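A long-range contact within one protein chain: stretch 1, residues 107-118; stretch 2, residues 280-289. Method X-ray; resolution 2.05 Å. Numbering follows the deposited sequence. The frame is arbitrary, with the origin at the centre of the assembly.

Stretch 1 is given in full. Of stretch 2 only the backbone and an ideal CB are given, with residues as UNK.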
# COMPACT_ATOMS: atom_id res chain seq x y z
N ASN A 107 -21.24 -12.53 1.49
CA ASN A 107 -21.22 -13.00 2.89
C ASN A 107 -21.18 -14.53 2.94
O ASN A 107 -21.90 -15.20 2.20
CB ASN A 107 -22.45 -12.52 3.66
CG ASN A 107 -22.50 -11.01 3.82
OD1 ASN A 107 -21.48 -10.33 3.76
ND2 ASN A 107 -23.70 -10.47 4.04
N PRO A 108 -20.34 -15.11 3.82
CA PRO A 108 -19.41 -14.48 4.77
C PRO A 108 -17.95 -14.63 4.30
O PRO A 108 -17.02 -14.16 4.97
CB PRO A 108 -19.67 -15.27 6.03
CG PRO A 108 -19.68 -16.69 5.46
CD PRO A 108 -20.48 -16.54 4.14
N ASN A 109 -17.77 -15.29 3.15
CA ASN A 109 -16.45 -15.56 2.60
C ASN A 109 -15.56 -14.34 2.33
O ASN A 109 -14.37 -14.37 2.59
CB ASN A 109 -16.60 -16.41 1.33
CG ASN A 109 -17.38 -17.69 1.58
OD1 ASN A 109 -16.81 -18.72 1.95
ND2 ASN A 109 -18.69 -17.63 1.39
N TYR A 110 -16.15 -13.27 1.80
CA TYR A 110 -15.39 -12.06 1.53
C TYR A 110 -15.49 -11.24 2.81
O TYR A 110 -16.38 -10.42 2.96
CB TYR A 110 -16.03 -11.28 0.38
CG TYR A 110 -15.19 -10.15 -0.17
CD1 TYR A 110 -13.99 -9.77 0.43
CD2 TYR A 110 -15.60 -9.47 -1.31
CE1 TYR A 110 -13.23 -8.73 -0.08
CE2 TYR A 110 -14.86 -8.43 -1.83
CZ TYR A 110 -13.67 -8.06 -1.22
OH TYR A 110 -12.94 -7.03 -1.76
N VAL A 111 -14.56 -11.48 3.73
CA VAL A 111 -14.54 -10.82 5.03
C VAL A 111 -14.43 -9.31 5.02
O VAL A 111 -15.23 -8.61 5.65
CB VAL A 111 -13.41 -11.37 5.90
CG1 VAL A 111 -13.43 -10.70 7.26
CG2 VAL A 111 -13.55 -12.88 6.02
N ALA A 112 -13.44 -8.77 4.31
CA ALA A 112 -13.31 -7.33 4.28
C ALA A 112 -12.29 -6.80 3.29
O ALA A 112 -11.44 -7.52 2.78
CB ALA A 112 -12.96 -6.82 5.69
N HIS A 113 -12.43 -5.51 3.00
CA HIS A 113 -11.53 -4.79 2.11
C HIS A 113 -10.94 -3.69 2.98
O HIS A 113 -11.67 -2.97 3.67
CB HIS A 113 -12.29 -4.17 0.94
CG HIS A 113 -11.43 -3.34 0.04
ND1 HIS A 113 -10.38 -3.87 -0.68
CD2 HIS A 113 -11.44 -2.01 -0.23
CE1 HIS A 113 -9.77 -2.91 -1.35
NE2 HIS A 113 -10.39 -1.77 -1.09
N LEU A 114 -9.62 -3.56 2.97
CA LEU A 114 -8.96 -2.54 3.76
C LEU A 114 -8.25 -1.56 2.83
O LEU A 114 -7.71 -1.96 1.80
CB LEU A 114 -7.93 -3.16 4.70
CG LEU A 114 -8.43 -4.23 5.68
CD1 LEU A 114 -7.27 -4.63 6.55
CD2 LEU A 114 -9.59 -3.70 6.51
N SER A 115 -8.25 -0.29 3.19
CA SER A 115 -7.59 0.70 2.36
C SER A 115 -7.39 1.98 3.13
O SER A 115 -7.73 2.08 4.31
CB SER A 115 -8.44 0.96 1.11
OG SER A 115 -7.74 1.78 0.19
N TYR A 116 -6.81 2.97 2.47
CA TYR A 116 -6.57 4.26 3.07
C TYR A 116 -7.00 5.28 2.04
O TYR A 116 -7.07 4.97 0.85
CB TYR A 116 -5.09 4.45 3.39
CG TYR A 116 -4.57 3.53 4.45
CD1 TYR A 116 -4.27 3.99 5.72
CD2 TYR A 116 -4.32 2.19 4.17
CE1 TYR A 116 -3.74 3.15 6.69
CE2 TYR A 116 -3.78 1.33 5.12
CZ TYR A 116 -3.49 1.82 6.38
OH TYR A 116 -2.94 1.00 7.34
N ASP A 117 -7.29 6.49 2.51
CA ASP A 117 -7.72 7.59 1.66
C ASP A 117 -6.54 8.16 0.88
O ASP A 117 -5.88 9.10 1.33
CB ASP A 117 -8.33 8.68 2.54
CG ASP A 117 -8.88 9.84 1.75
OD1 ASP A 117 -8.52 9.99 0.56
OD2 ASP A 117 -9.66 10.63 2.33
N GLY A 118 -6.29 7.60 -0.31
CA GLY A 118 -5.17 8.06 -1.12
C GLY A 118 -5.27 9.49 -1.61
O GLY A 118 -4.25 10.13 -1.89
N UNK A 280 -18.49 0.31 7.55
CA UNK A 280 -17.12 0.77 7.75
C UNK A 280 -16.20 -0.26 8.38
O UNK A 280 -15.00 0.00 8.57
CB UNK A 280 -17.13 2.03 8.62
N UNK A 281 -16.74 -1.43 8.71
CA UNK A 281 -15.94 -2.51 9.28
C UNK A 281 -15.80 -3.61 8.23
O UNK A 281 -15.07 -4.58 8.42
CB UNK A 281 -16.57 -3.05 10.56
N UNK A 282 -16.50 -3.42 7.12
CA UNK A 282 -16.48 -4.34 5.98
C UNK A 282 -15.57 -3.77 4.89
O UNK A 282 -14.79 -4.49 4.29
CB UNK A 282 -17.89 -4.57 5.44
N UNK A 283 -15.71 -2.47 4.66
CA UNK A 283 -14.88 -1.73 3.70
C UNK A 283 -14.40 -0.53 4.50
O UNK A 283 -15.15 0.42 4.72
CB UNK A 283 -15.64 -1.33 2.43
N UNK A 284 -13.15 -0.58 4.94
CA UNK A 284 -12.60 0.47 5.78
C UNK A 284 -11.43 1.29 5.23
O UNK A 284 -10.58 0.78 4.50
CB UNK A 284 -12.15 -0.17 7.10
N UNK A 285 -11.42 2.56 5.59
CA UNK A 285 -10.29 3.44 5.26
C UNK A 285 -9.64 3.39 6.63
O UNK A 285 -10.33 3.59 7.63
CB UNK A 285 -10.65 4.84 4.75
N UNK A 286 -8.35 3.11 6.70
CA UNK A 286 -7.70 3.03 8.00
C UNK A 286 -6.90 4.28 8.32
O UNK A 286 -6.64 5.11 7.45
CB UNK A 286 -6.79 1.80 8.06
N UNK A 287 -6.52 4.42 9.58
CA UNK A 287 -5.75 5.57 10.00
C UNK A 287 -4.29 5.33 9.69
O UNK A 287 -3.77 4.25 9.98
CB UNK A 287 -5.95 5.86 11.49
N UNK A 288 -3.62 6.31 9.10
CA UNK A 288 -2.20 6.18 8.78
C UNK A 288 -1.46 7.30 9.52
O UNK A 288 -2.10 8.18 10.09
CB UNK A 288 -1.96 6.25 7.27
N UNK A 289 -0.13 7.25 9.52
CA UNK A 289 0.68 8.27 10.20
C UNK A 289 1.52 9.07 9.21
O UNK A 289 2.40 8.52 8.54
CB UNK A 289 1.59 7.62 11.24

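The two stretches pair as parallel strands.

Position 280 has nothing of stretch 1 within 5.5 Å of its ideal CB, so stretch 1 sets no preference. The residue is Asp-280.

Position 281 points its CA-to-CB bond away, and almost any side chain would fit. It is Arg-281.

At position 282 the CA-to-CB bond also points away, with the ideal CB 4.8 Å from Val-111 O. The backbone O accepts a hydrogen bond from His-113 N at 2.9 Å. Towards the start of stretch 1 lie the carbonyls of Tyr-110 and Val-111 and the amide of Asn-107. A short side chain would leave these alone; a long one with donors, Lys, Arg or Gln, could turn back to them. The residue is Arg-282. CD lies 3.3 Å from Val-111 O. NH1 is 2.5 Å from Tyr-110 O and NH2 is 2.4 Å from Asn-107 OD1. Both are close, but the angles are poor for hydrogen bonds, and OD1 sits over one face of the guanidinium.

Position 283 pairs with His-113, and both side chains leave on the same face of the sheet. The CA is 3.4 Å from His-113 O, a CA-H...O contact. Many side chains would suit a place beside the imidazole, polar or apolar. It is Glu-283, whose CG lies 4.2 Å from His-113 CB. Its carboxylate oxygens are bonded elsewhere in the structure.

Position 284 pairs with Leu-114 on the other face. Its N donates to His-113 O at 3.1 Å, and its O accepts from Ser-115 N at 2.9 Å. The ideal CB is 4.4 Å from Leu-114 CD2, so small or apolar residues would suit. Ser-284 keeps OG 4.4 Å from Leu-114 CD2. Ser-284 OG donates a hydrogen bond to Asp-280 O at 2.5 Å.

Position 285 pairs with Ser-115, sharing its face with His-113. The ideal CB is 4.4 Å from Asp-117 N, and the peptide between Tyr-116 and Asp-117 lies close by. A ring or a broad aliphatic chain would suit. Phe-285 lays one ring face against Tyr-116 C and Asp-117 N. Asp-117 CB makes a CH-pi contact, 4.0 Å from the centroid of the Phe-285 ring.

Position 286 points toward stretch 1, its ideal CB 3.6 Å from Tyr-116 CE1. Its N donates to Ser-115 O at 2.7 Å. A small or slim apolar side chain would suit the ring. Cys-286 places CB over the face of the Tyr-116 ring and SG 4.5 Å from Leu-114 CB.

Position 287 points away into open space as seen from stretch 1; the choice is wide. The backbone O of Thr-287 joins Tyr-116 OH through a water.

Position 288 points toward Tyr-116, with the ideal CB 3.6 Å from Tyr-116 CD1. A small apolar residue suits, and Ala-288 makes that contact.

Position 289 is out of reach, so stretch 1 sets no preference. It is Thr-289.

Stretch 2, residues 280-289: DRRESFCTAT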
# COMPACT_ATOMS: atom_id res chain seq x y z
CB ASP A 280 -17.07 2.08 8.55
CG ASP A 280 -17.87 2.00 9.83
OD1 ASP A 280 -17.33 2.39 10.89
OD2 ASP A 280 -19.04 1.57 9.78
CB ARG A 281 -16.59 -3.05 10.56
CG ARG A 281 -16.50 -2.03 11.67
CD ARG A 281 -16.90 -2.59 13.00
NE ARG A 281 -16.51 -1.69 14.07
CZ ARG A 281 -16.62 -1.98 15.37
NH1 ARG A 281 -17.12 -3.14 15.75
NH2 ARG A 281 -16.18 -1.12 16.27
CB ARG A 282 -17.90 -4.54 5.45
CG ARG A 282 -18.63 -5.71 6.08
CD ARG A 282 -18.06 -7.01 5.53
NE ARG A 282 -18.90 -8.15 5.86
CZ ARG A 282 -19.06 -9.22 5.09
NH1 ARG A 282 -18.46 -9.32 3.92
NH2 ARG A 282 -19.83 -10.21 5.51
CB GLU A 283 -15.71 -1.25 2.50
CG GLU A 283 -16.07 -2.34 1.52
CD GLU A 283 -16.61 -1.79 0.21
OE1 GLU A 283 -16.80 -0.56 0.12
OE2 GLU A 283 -16.84 -2.59 -0.72
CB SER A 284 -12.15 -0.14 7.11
OG SER A 284 -13.02 -1.19 7.53
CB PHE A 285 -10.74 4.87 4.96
CG PHE A 285 -10.77 5.20 3.50
CD1 PHE A 285 -11.32 6.40 3.06
CD2 PHE A 285 -10.26 4.31 2.56
CE1 PHE A 285 -11.36 6.71 1.70
CE2 PHE A 285 -10.29 4.61 1.20
CZ PHE A 285 -10.85 5.81 0.77
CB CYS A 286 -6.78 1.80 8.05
SG CYS A 286 -7.60 0.29 7.52
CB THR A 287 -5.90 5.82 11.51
OG1 THR A 287 -7.26 6.14 11.81
CG2 THR A 287 -5.01 6.98 11.96
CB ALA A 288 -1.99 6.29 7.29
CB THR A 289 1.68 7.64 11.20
OG1 THR A 289 1.06 6.55 11.89
CG2 THR A 289 2.14 8.67 12.23
O HOH W 1 -2.23 2.25 9.98
O HOH W 2 -7.40 6.77 5.45
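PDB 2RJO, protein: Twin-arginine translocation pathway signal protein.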